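Local atomic coordinates of Methylcobalamin\: coenzyme M methyltransferase (Methanosarcina mazei, PDB entry 4AY7), a protein that transfers the methyl group of a methylated corrinoid to coenzyme M in methanogenesis, using a zinc ion as cofactor. Residues P104-E116 and S162-S174. Numbering follows the deposited sequence.
Sequences PSVTGHPYPKDLE and SDLVSVKSFMKWS
Three hydrogen bonds, spaced along the loop that follows strand 105-108, tie His109, Tyr111 and Pro112 to the junction between helix 157-165 and helix 167-176. His109 ND1 donates to Asp163 O at 2.7 Å; the oxygen lies in the plane of the imidazole, at its edge, while the nitrogen sits 26° out of the carbonyl plane. Tyr111 N reaches Leu164 O (2.8 Å), nearly in line with its C=O bond. Farther on, Ser169 OG donates a hydrogen bond to Pro112 O, 2.7 Å away and in the carbonyl plane. Ser169 N meanwhile donates to OG of Ser166, the N-cap residue of helix 167-176, so Ser169 serves both the cap and the loop.

The His109 ring also makes a CH-pi contact: CA of Ser166 stands over the centre of one face, 3.6 Å from the centroid. With CG anti to the carbonyl carbon (chi1 -54°), the imidazole turns its edge to one helix end and this face to Ser166 at the junction. Were His109 replaced by alanine, Asp163 O would probably lose this donor and Ser166 CA the ring that covers it. Two CA-H...O contacts run in opposite senses, from Val165 CA to Tyr111 O and from Pro112 CA to Val165 O.

Van der Waals packing flanks these bonds. Val106 lays CG2 against the carboxylate of Asp163, both side chains also touching Val88. Among apolar pairs, Pro110 CG meets Leu164 CD2, and Leu115 CD2 touches Val165 CG1 at 3.6 Å. The indole of Trp173 turns an edge to the Lys113-Asp114 backbone, while Leu180 of helix 178-202 touches it too.

The arrangement joins the exit of a two-stranded antiparallel hairpin to two successive helices, the second N-capped by Ser166, on the periphery of the URO-D-family TIM barrel.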
loop_
_atom_site.group_PDB
_atom_site.type_symbol
_atom_site.label_atom_id
_atom_site.label_comp_id
_atom_site.label_asym_id
_atom_site.label_seq_id
_atom_site.Cartn_x
_atom_site.Cartn_y
_atom_site.Cartn_z
ATOM N N PRO A 104 -9.840 -9.278 -5.189
ATOM C CA PRO A 104 -10.317 -8.796 -6.486
ATOM C C PRO A 104 -9.212 -8.595 -7.499
ATOM O O PRO A 104 -8.132 -8.201 -7.134
ATOM C CB PRO A 104 -10.971 -7.437 -6.117
ATOM C CG PRO A 104 -11.474 -7.669 -4.698
ATOM C CD PRO A 104 -10.378 -8.468 -4.086
ATOM N N SER A 105 -9.507 -8.768 -8.767
ATOM C CA SER A 105 -8.546 -8.601 -9.827
ATOM C C SER A 105 -9.234 -7.969 -11.047
ATOM O O SER A 105 -10.436 -8.208 -11.272
ATOM C CB SER A 105 -7.972 -9.948 -10.240
ATOM O OG SER A 105 -9.010 -10.805 -10.553
ATOM N N VAL A 106 -8.457 -7.197 -11.809
ATOM C CA VAL A 106 -8.992 -6.624 -13.088
ATOM C C VAL A 106 -9.094 -7.637 -14.183
ATOM O O VAL A 106 -8.079 -8.230 -14.578
ATOM C CB VAL A 106 -8.151 -5.449 -13.581
ATOM C CG1 VAL A 106 -8.809 -4.883 -14.851
ATOM C CG2 VAL A 106 -8.028 -4.402 -12.493
ATOM N N THR A 107 -10.289 -7.761 -14.768
ATOM C CA THR A 107 -10.487 -8.604 -15.937
ATOM C C THR A 107 -10.767 -7.884 -17.229
ATOM O O THR A 107 -10.534 -8.440 -18.266
ATOM C CB THR A 107 -11.622 -9.624 -15.742
ATOM O OG1 THR A 107 -12.911 -8.968 -15.577
ATOM C CG2 THR A 107 -11.238 -10.527 -14.575
ATOM N N GLY A 108 -11.282 -6.669 -17.138
ATOM C CA GLY A 108 -11.614 -5.848 -18.312
ATOM C C GLY A 108 -10.973 -4.496 -18.200
ATOM O O GLY A 108 -11.075 -3.806 -17.163
ATOM N N HIS A 109 -10.363 -4.085 -19.305
ATOM C CA HIS A 109 -9.616 -2.809 -19.425
ATOM C C HIS A 109 -10.350 -1.864 -20.398
ATOM O O HIS A 109 -10.748 -2.286 -21.472
ATOM C CB HIS A 109 -8.230 -3.157 -19.985
ATOM C CG HIS A 109 -7.497 -4.217 -19.165
ATOM N ND1 HIS A 109 -6.874 -3.921 -18.001
ATOM C CD2 HIS A 109 -7.280 -5.602 -19.398
ATOM C CE1 HIS A 109 -6.337 -5.061 -17.488
ATOM N NE2 HIS A 109 -6.610 -6.088 -18.332
ATOM N N PRO A 110 -10.635 -0.632 -19.976
ATOM C CA PRO A 110 -11.475 0.228 -20.759
ATOM C C PRO A 110 -10.853 0.757 -22.069
ATOM O O PRO A 110 -11.604 1.049 -23.030
ATOM C CB PRO A 110 -11.882 1.330 -19.769
ATOM C CG PRO A 110 -10.713 1.415 -18.767
ATOM C CD PRO A 110 -10.307 -0.042 -18.651
ATOM N N TYR A 111 -9.530 0.798 -22.173
ATOM C CA TYR A 111 -8.810 1.437 -23.320
ATOM C C TYR A 111 -7.689 0.556 -23.810
ATOM O O TYR A 111 -6.528 1.003 -23.894
ATOM C CB TYR A 111 -8.229 2.800 -22.881
ATOM C CG TYR A 111 -9.329 3.687 -22.490
ATOM C CD1 TYR A 111 -10.204 4.150 -23.453
ATOM C CD2 TYR A 111 -9.579 3.993 -21.150
ATOM C CE1 TYR A 111 -11.275 4.938 -23.121
ATOM C CE2 TYR A 111 -10.696 4.789 -20.816
ATOM C CZ TYR A 111 -11.514 5.223 -21.808
ATOM O OH TYR A 111 -12.639 5.985 -21.578
ATOM N N PRO A 112 -7.992 -0.668 -24.183
ATOM C CA PRO A 112 -6.967 -1.607 -24.641
ATOM C C PRO A 112 -6.304 -1.352 -25.969
ATOM O O PRO A 112 -5.186 -1.801 -26.186
ATOM C CB PRO A 112 -7.731 -2.965 -24.710
ATOM C CG PRO A 112 -9.097 -2.631 -24.922
ATOM C CD PRO A 112 -9.339 -1.244 -24.274
ATOM N N LYS A 113 -6.950 -0.625 -26.879
ATOM C CA LYS A 113 -6.366 -0.404 -28.214
ATOM C C LYS A 113 -6.001 1.052 -28.552
ATOM O O LYS A 113 -5.258 1.306 -29.514
ATOM C CB LYS A 113 -7.339 -0.978 -29.251
ATOM C CG LYS A 113 -7.377 -2.490 -29.159
ATOM C CD LYS A 113 -8.366 -3.096 -30.118
ATOM C CE LYS A 113 -7.753 -4.285 -30.866
ATOM N NZ LYS A 113 -7.582 -4.027 -32.334
ATOM N N ASP A 114 -6.499 1.993 -27.750
ATOM C CA ASP A 114 -6.350 3.414 -28.009
ATOM C C ASP A 114 -6.856 4.125 -26.785
ATOM O O ASP A 114 -7.568 3.502 -25.926
ATOM C CB ASP A 114 -7.217 3.790 -29.240
ATOM C CG ASP A 114 -8.713 3.558 -28.996
ATOM O OD1 ASP A 114 -9.351 4.467 -28.418
ATOM O OD2 ASP A 114 -9.213 2.420 -29.264
ATOM N N LEU A 115 -6.690 5.430 -26.770
ATOM C CA LEU A 115 -7.139 6.219 -25.647
ATOM C C LEU A 115 -8.206 7.231 -25.990
ATOM O O LEU A 115 -8.347 8.262 -25.313
ATOM C CB LEU A 115 -5.915 6.892 -24.947
ATOM C CG LEU A 115 -4.890 5.959 -24.316
ATOM C CD1 LEU A 115 -3.545 6.675 -23.900
ATOM C CD2 LEU A 115 -5.459 5.334 -23.062
ATOM N N GLU A 116 -8.997 6.931 -27.015
ATOM C CA GLU A 116 -9.990 7.864 -27.458
ATOM C C GLU A 116 -11.073 8.020 -26.450
ATOM O O GLU A 116 -11.726 7.085 -26.060
ATOM C CB GLU A 116 -10.570 7.436 -28.818
ATOM C CG GLU A 116 -9.555 7.560 -29.952
ATOM C CD GLU A 116 -8.903 8.936 -30.014
ATOM O OE1 GLU A 116 -9.598 9.985 -29.800
ATOM O OE2 GLU A 116 -7.697 8.995 -30.288
ATOM N N SER A 162 -1.633 0.941 -16.348
ATOM C CA SER A 162 -1.560 -0.403 -16.902
ATOM C C SER A 162 -2.922 -1.078 -16.938
ATOM O O SER A 162 -3.278 -1.765 -17.937
ATOM C CB SER A 162 -0.611 -1.239 -16.056
ATOM O OG SER A 162 -0.437 -2.493 -16.656
ATOM N N ASP A 163 -3.703 -0.866 -15.881
ATOM C CA ASP A 163 -5.105 -1.392 -15.872
ATOM C C ASP A 163 -6.066 -0.646 -16.815
ATOM O O ASP A 163 -7.026 -1.306 -17.346
ATOM C CB ASP A 163 -5.686 -1.447 -14.461
ATOM C CG ASP A 163 -5.017 -2.522 -13.581
ATOM O OD1 ASP A 163 -4.526 -3.578 -14.075
ATOM O OD2 ASP A 163 -5.107 -2.362 -12.365
ATOM N N LEU A 164 -5.771 0.629 -17.165
ATOM C CA LEU A 164 -6.651 1.338 -18.086
ATOM C C LEU A 164 -6.520 0.697 -19.453
ATOM O O LEU A 164 -7.489 0.633 -20.215
ATOM C CB LEU A 164 -6.270 2.800 -18.209
ATOM C CG LEU A 164 -6.589 3.622 -16.991
ATOM C CD1 LEU A 164 -6.106 5.061 -17.176
ATOM C CD2 LEU A 164 -8.037 3.552 -16.587
ATOM N N VAL A 165 -5.300 0.263 -19.802
ATOM C CA VAL A 165 -4.986 -0.137 -21.169
ATOM C C VAL A 165 -4.640 -1.620 -21.357
ATOM O O VAL A 165 -4.487 -2.089 -22.490
ATOM C CB VAL A 165 -3.865 0.774 -21.770
ATOM C CG1 VAL A 165 -4.238 2.250 -21.549
ATOM C CG2 VAL A 165 -2.523 0.499 -21.151
ATOM N N SER A 166 -4.563 -2.366 -20.267
ATOM C CA SER A 166 -4.072 -3.774 -20.253
ATOM C C SER A 166 -2.511 -3.744 -20.086
ATOM O O SER A 166 -1.795 -2.891 -20.621
ATOM C CB SER A 166 -4.524 -4.572 -21.506
ATOM O OG SER A 166 -3.680 -4.355 -22.666
ATOM N N VAL A 167 -1.957 -4.706 -19.354
ATOM C CA VAL A 167 -0.530 -4.699 -19.192
ATOM C C VAL A 167 0.137 -5.038 -20.528
ATOM O O VAL A 167 1.222 -4.533 -20.840
ATOM C CB VAL A 167 -0.035 -5.640 -18.049
ATOM C CG1 VAL A 167 -0.202 -7.081 -18.420
ATOM C CG2 VAL A 167 1.431 -5.330 -17.773
ATOM N N LYS A 168 -0.524 -5.819 -21.361
ATOM C CA LYS A 168 0.046 -6.134 -22.671
ATOM C C LYS A 168 0.207 -4.887 -23.594
ATOM O O LYS A 168 1.229 -4.727 -24.270
ATOM C CB LYS A 168 -0.827 -7.169 -23.310
ATOM C CG LYS A 168 -0.292 -7.725 -24.595
ATOM C CD LYS A 168 -1.367 -8.570 -25.261
ATOM C CE LYS A 168 -1.185 -8.595 -26.776
ATOM N NZ LYS A 168 -0.068 -9.510 -27.137
ATOM N N SER A 169 -0.803 -4.018 -23.624
ATOM C CA SER A 169 -0.720 -2.773 -24.392
ATOM C C SER A 169 0.291 -1.844 -23.736
ATOM O O SER A 169 1.080 -1.179 -24.375
ATOM C CB SER A 169 -2.059 -2.081 -24.471
ATOM O OG SER A 169 -3.008 -2.946 -25.076
ATOM N N PHE A 170 0.264 -1.795 -22.430
ATOM C CA PHE A 170 1.189 -0.906 -21.670
ATOM C C PHE A 170 2.651 -1.249 -21.977
ATOM O O PHE A 170 3.434 -0.366 -22.342
ATOM C CB PHE A 170 0.844 -0.995 -20.187
ATOM C CG PHE A 170 1.547 -0.015 -19.318
ATOM C CD1 PHE A 170 1.030 1.260 -19.130
ATOM C CD2 PHE A 170 2.673 -0.368 -18.655
ATOM C CE1 PHE A 170 1.646 2.158 -18.332
ATOM C CE2 PHE A 170 3.323 0.549 -17.848
ATOM C CZ PHE A 170 2.785 1.802 -17.659
ATOM N N MET A 171 3.011 -2.526 -21.949
ATOM C CA MET A 171 4.374 -2.924 -22.259
ATOM C C MET A 171 4.734 -2.630 -23.710
ATOM O O MET A 171 5.797 -2.061 -23.997
ATOM C CB MET A 171 4.593 -4.398 -21.910
ATOM C CG MET A 171 4.741 -4.626 -20.404
ATOM S SD MET A 171 5.047 -6.353 -19.881
ATOM C CE MET A 171 6.273 -6.906 -21.107
ATOM N N LYS A 172 3.834 -2.955 -24.628
ATOM C CA LYS A 172 4.070 -2.739 -26.057
ATOM C C LYS A 172 4.221 -1.258 -26.366
ATOM O O LYS A 172 5.096 -0.879 -27.114
ATOM C CB LYS A 172 2.917 -3.374 -26.863
ATOM C CG LYS A 172 3.060 -3.450 -28.382
ATOM C CD LYS A 172 1.870 -4.260 -28.995
ATOM C CE LYS A 172 2.124 -4.879 -30.388
ATOM N NZ LYS A 172 1.418 -4.266 -31.588
ATOM N N TRP A 173 3.393 -0.407 -25.767
ATOM C CA TRP A 173 3.505 1.028 -25.986
ATOM C C TRP A 173 4.747 1.654 -25.390
ATOM O O TRP A 173 5.232 2.691 -25.887
ATOM C CB TRP A 173 2.295 1.733 -25.447
ATOM C CG TRP A 173 1.024 1.264 -26.114
ATOM C CD1 TRP A 173 0.883 0.419 -27.194
ATOM C CD2 TRP A 173 -0.314 1.628 -25.741
ATOM N NE1 TRP A 173 -0.446 0.215 -27.465
ATOM C CE2 TRP A 173 -1.201 0.925 -26.628
ATOM C CE3 TRP A 173 -0.840 2.437 -24.773
ATOM C CZ2 TRP A 173 -2.558 1.039 -26.546
ATOM C CZ3 TRP A 173 -2.212 2.536 -24.677
ATOM C CH2 TRP A 173 -3.052 1.880 -25.564
ATOM N N SER A 174 5.225 1.068 -24.304
ATOM C CA SER A 174 6.454 1.545 -23.663
ATOM C C SER A 174 7.657 1.556 -24.618
ATOM O O SER A 174 8.541 2.435 -24.496
ATOM C CB SER A 174 6.784 0.734 -22.411
ATOM O OG SER A 174 7.350 -0.528 -22.692
#